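Local coordinates for possible substrate binding protein of ABC transporter system (PDB 3N0X) that probably binds a branched-chain amino acid or related small ligand for uptake by an ABC transporter, at residues Thr111-Arg117 against Glu331-Ala335. Numbering follows the deposited sequence.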
ATOM      1  N   THR A 111       2.567  12.366   2.611  1.00 14.95           N
ATOM      2  CA  THR A 111       2.470  13.174   1.402  1.00 14.69           C
ATOM      3  C   THR A 111       1.437  14.307   1.571  1.00 16.87           C
ATOM      4  O   THR A 111       1.006  14.928   0.572  1.00 19.09           O
ATOM      5  CB  THR A 111       2.130  12.341   0.169  1.00 16.15           C
ATOM      6  OG1 THR A 111       1.017  11.467   0.453  1.00 16.02           O
ATOM      7  CG2 THR A 111       3.348  11.507  -0.281  1.00 15.12           C
ATOM      8  N   GLY A 112       1.075  14.581   2.812  1.00 17.05           N
ATOM      9  CA  GLY A 112       0.112  15.610   3.133  1.00 18.73           C
ATOM     10  C   GLY A 112       0.704  16.675   4.029  1.00 19.60           C
ATOM     11  O   GLY A 112       1.665  17.340   3.670  1.00 18.19           O
ATOM     12  N   GLU A 113       0.140  16.781   5.230  1.00 21.29           N
ATOM     13  CA  GLU A 113       0.477  17.831   6.181  1.00 22.68           C
ATOM     14  C   GLU A 113       1.938  17.811   6.609  1.00 20.90           C
ATOM     15  O   GLU A 113       2.494  18.856   6.949  1.00 21.29           O
ATOM     16  CB  GLU A 113      -0.405  17.683   7.444  1.00 24.12           C
ATOM     17  CG  GLU A 113      -1.899  17.957   7.208  1.00 34.10           C
ATOM     18  N   LYS A 114       2.558  16.627   6.586  1.00 18.27           N
ATOM     19  CA  LYS A 114       3.926  16.478   7.097  1.00 18.40           C
ATOM     20  C   LYS A 114       4.959  16.336   5.987  1.00 16.96           C
ATOM     21  O   LYS A 114       6.147  16.123   6.235  1.00 19.12           O
ATOM     22  CB  LYS A 114       4.002  15.257   8.021  1.00 18.71           C
ATOM     23  CG  LYS A 114       3.123  15.388   9.245  1.00 20.63           C
ATOM     24  CD  LYS A 114       3.514  16.519  10.118  1.00 22.69           C
ATOM     25  CE  LYS A 114       2.526  16.742  11.252  1.00 30.31           C
ATOM     26  NZ  LYS A 114       2.882  17.995  11.997  1.00 36.19           N
ATOM     27  N   TRP A 115       4.500  16.470   4.751  1.00 17.20           N
ATOM     28  CA  TRP A 115       5.368  16.342   3.589  1.00 15.63           C
ATOM     29  C   TRP A 115       6.401  17.478   3.474  1.00 15.71           C
ATOM     30  O   TRP A 115       6.183  18.596   3.945  1.00 17.50           O
ATOM     31  CB  TRP A 115       4.486  16.361   2.326  1.00 15.21           C
ATOM     32  CG  TRP A 115       5.182  16.318   1.041  1.00 14.46           C
ATOM     33  CD1 TRP A 115       5.604  15.210   0.380  1.00 18.96           C
ATOM     34  CD2 TRP A 115       5.473  17.433   0.203  1.00 15.52           C
ATOM     35  NE1 TRP A 115       6.175  15.575  -0.820  1.00 16.80           N
ATOM     36  CE2 TRP A 115       6.120  16.932  -0.945  1.00 16.25           C
ATOM     37  CE3 TRP A 115       5.311  18.817   0.337  1.00 18.09           C
ATOM     38  CZ2 TRP A 115       6.559  17.761  -1.971  1.00 18.05           C
ATOM     39  CZ3 TRP A 115       5.772  19.650  -0.687  1.00 18.13           C
ATOM     40  CH2 TRP A 115       6.370  19.102  -1.831  1.00 17.89           C
ATOM     41  N   ASN A 116       7.520  17.156   2.852  1.00 16.53           N
ATOM     42  CA  ASN A 116       8.450  18.169   2.348  1.00 15.24           C
ATOM     43  C   ASN A 116       9.000  17.745   0.980  1.00 15.77           C
ATOM     44  O   ASN A 116       8.818  16.590   0.562  1.00 16.50           O
ATOM     45  CB  ASN A 116       9.546  18.482   3.361  1.00 14.93           C
ATOM     46  CG  ASN A 116      10.550  17.386   3.504  1.00 16.72           C
ATOM     47  OD1 ASN A 116      11.273  17.064   2.552  1.00 16.49           O
ATOM     48  ND2 ASN A 116      10.632  16.801   4.707  1.00 16.98           N
ATOM     49  N   ARG A 117       9.626  18.698   0.301  1.00 17.13           N
ATOM     50  CA  ARG A 117      10.057  18.528  -1.085  1.00 16.04           C
ATOM     51  C   ARG A 117      11.041  17.382  -1.347  1.00 16.00           C
ATOM     52  O   ARG A 117      11.207  16.970  -2.483  1.00 17.87           O
ATOM     53  CB  ARG A 117      10.645  19.842  -1.629  1.00 17.27           C
ATOM     54  CG  ARG A 117      11.944  20.243  -0.967  1.00 18.15           C
ATOM     55  CD  ARG A 117      12.291  21.679  -1.211  1.00 19.36           C
ATOM     56  NE  ARG A 117      12.529  21.921  -2.633  1.00 19.16           N
ATOM     57  CZ  ARG A 117      13.688  21.729  -3.248  1.00 19.72           C
ATOM     58  NH1 ARG A 117      14.762  21.328  -2.575  1.00 19.83           N
ATOM     59  NH2 ARG A 117      13.789  21.945  -4.556  1.00 21.25           N
ATOM     60  N   GLU A 331       2.860  17.392  -7.735  1.00 19.16           N
ATOM     61  CA  GLU A 331       2.428  18.253  -6.630  0.60 18.91           C
ATOM     62  C   GLU A 331       2.853  17.728  -5.272  1.00 17.65           C
ATOM     63  O   GLU A 331       3.365  18.477  -4.447  1.00 18.57           O
ATOM     64  CB  GLU A 331       0.904  18.412  -6.607  0.60 19.25           C
ATOM     65  CG  GLU A 331       0.316  19.108  -7.828  0.60 22.82           C
ATOM     66  CD  GLU A 331      -0.148  18.157  -8.934  0.60 23.80           C
ATOM     67  OE1 GLU A 331       0.620  17.278  -9.397  0.60 20.20           O
ATOM     68  OE2 GLU A 331      -1.304  18.326  -9.380  0.60 37.25           O
ATOM     69  N   ASP A 332       2.628  16.436  -5.051  1.00 14.47           N
ATOM     70  CA  ASP A 332       2.841  15.810  -3.717  1.00 14.07           C
ATOM     71  C   ASP A 332       3.786  14.619  -3.699  1.00 14.42           C
ATOM     72  O   ASP A 332       4.005  14.001  -2.642  1.00 15.36           O
ATOM     73  CB  ASP A 332       1.494  15.424  -3.052  1.00 14.18           C
ATOM     74  CG  ASP A 332       0.730  14.360  -3.801  1.00 16.36           C
ATOM     75  OD1 ASP A 332       1.168  13.975  -4.909  1.00 15.22           O
ATOM     76  OD2 ASP A 332      -0.327  13.910  -3.257  1.00 17.91           O
ATOM     77  N   HIS A 333       4.376  14.358  -4.863  1.00 14.29           N
ATOM     78  CA  HIS A 333       5.377  13.297  -5.023  1.00 13.27           C
ATOM     79  C   HIS A 333       4.884  11.895  -4.665  1.00 14.19           C
ATOM     80  O   HIS A 333       5.690  11.013  -4.412  1.00 14.89           O
ATOM     81  CB  HIS A 333       6.618  13.591  -4.177  1.00 13.89           C
ATOM     82  CG  HIS A 333       7.326  14.862  -4.526  1.00 14.99           C
ATOM     83  ND1 HIS A 333       8.420  15.299  -3.805  1.00 14.59           N
ATOM     84  CD2 HIS A 333       7.129  15.762  -5.519  1.00 15.88           C
ATOM     85  CE1 HIS A 333       8.876  16.417  -4.353  1.00 15.82           C
ATOM     86  NE2 HIS A 333       8.101  16.735  -5.379  1.00 16.75           N
ATOM     87  N   GLN A 334       3.572  11.690  -4.665  1.00 13.61           N
ATOM     88  CA  GLN A 334       2.975  10.367  -4.412  1.00 12.58           C
ATOM     89  C   GLN A 334       2.927   9.588  -5.719  1.00 12.98           C
ATOM     90  O   GLN A 334       2.521  10.122  -6.757  1.00 13.21           O
ATOM     91  CB  GLN A 334       1.550  10.526  -3.904  1.00 13.75           C
ATOM     92  CG  GLN A 334       0.773   9.223  -3.777  1.00 14.11           C
ATOM     93  CD  GLN A 334       1.369   8.258  -2.740  1.00 14.06           C
ATOM     94  OE1 GLN A 334       1.623   8.653  -1.611  1.00 15.10           O
ATOM     95  NE2 GLN A 334       1.624   6.990  -3.137  1.00 14.07           N
ATOM     96  N   ALA A 335       3.376   8.338  -5.680  1.00 13.76           N
ATOM     97  CA  ALA A 335       3.226   7.462  -6.837  1.00 12.74           C
ATOM     98  C   ALA A 335       1.751   7.125  -7.039  1.00 12.67           C
ATOM     99  O   ALA A 335       1.167   6.383  -6.260  1.00 13.13           O
ATOM    100  CB  ALA A 335       4.047   6.168  -6.679  1.00 13.84           C
TER
HETATM  101  O   HOH W   1      -0.700  11.625  -1.695  1.00 17.56           O
HETATM  102  O   HOH W   2      -1.206  14.814  -0.884  1.00 20.54           O
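Asp332 OD2 accepts a hydrogen bond from each of two waters that tie it to Thr111. One water lies 2.7 Å from OD2 of Asp332 and donates also to Thr111 O; the other lies 2.8 Å from the same OD2 and is bonded to Thr111 OG1. A salt bridge from Arg329 adds a third grip on this oxygen, which would probably stabilise its negative charge. The Thr111 methyl, CG2, rests 3.5 Å from Asp332 O. OG1 of Thr111 and OE1 of Gln334 both accept from the guanidinium of Arg121.

Further along, Trp115 and His333 form an edge-to-face pair, with planes at 77°. With CG anti to the backbone N (chi1 177°), the indole of Trp115 is carried across to His333, and CZ2 sits over one imidazole face, 3.6 Å from His333 CE1. At the imidazole edge, His333 CE1 lies 3.0 Å from Arg117 O. The His333 ring is fixed at both nitrogens, ND1 to Ile119 O and NE2 to Glu315.

The contact joins two loops of a periplasmic binding protein. Thr111-Arg117 leads into strand 119-121, at the border of its sheet, and Glu331-Ala335 into strand 335-345. His333 and Ala335, the first residue of that strand, share backbone hydrogen bonds with Arg121, at the far end of strand 119-121.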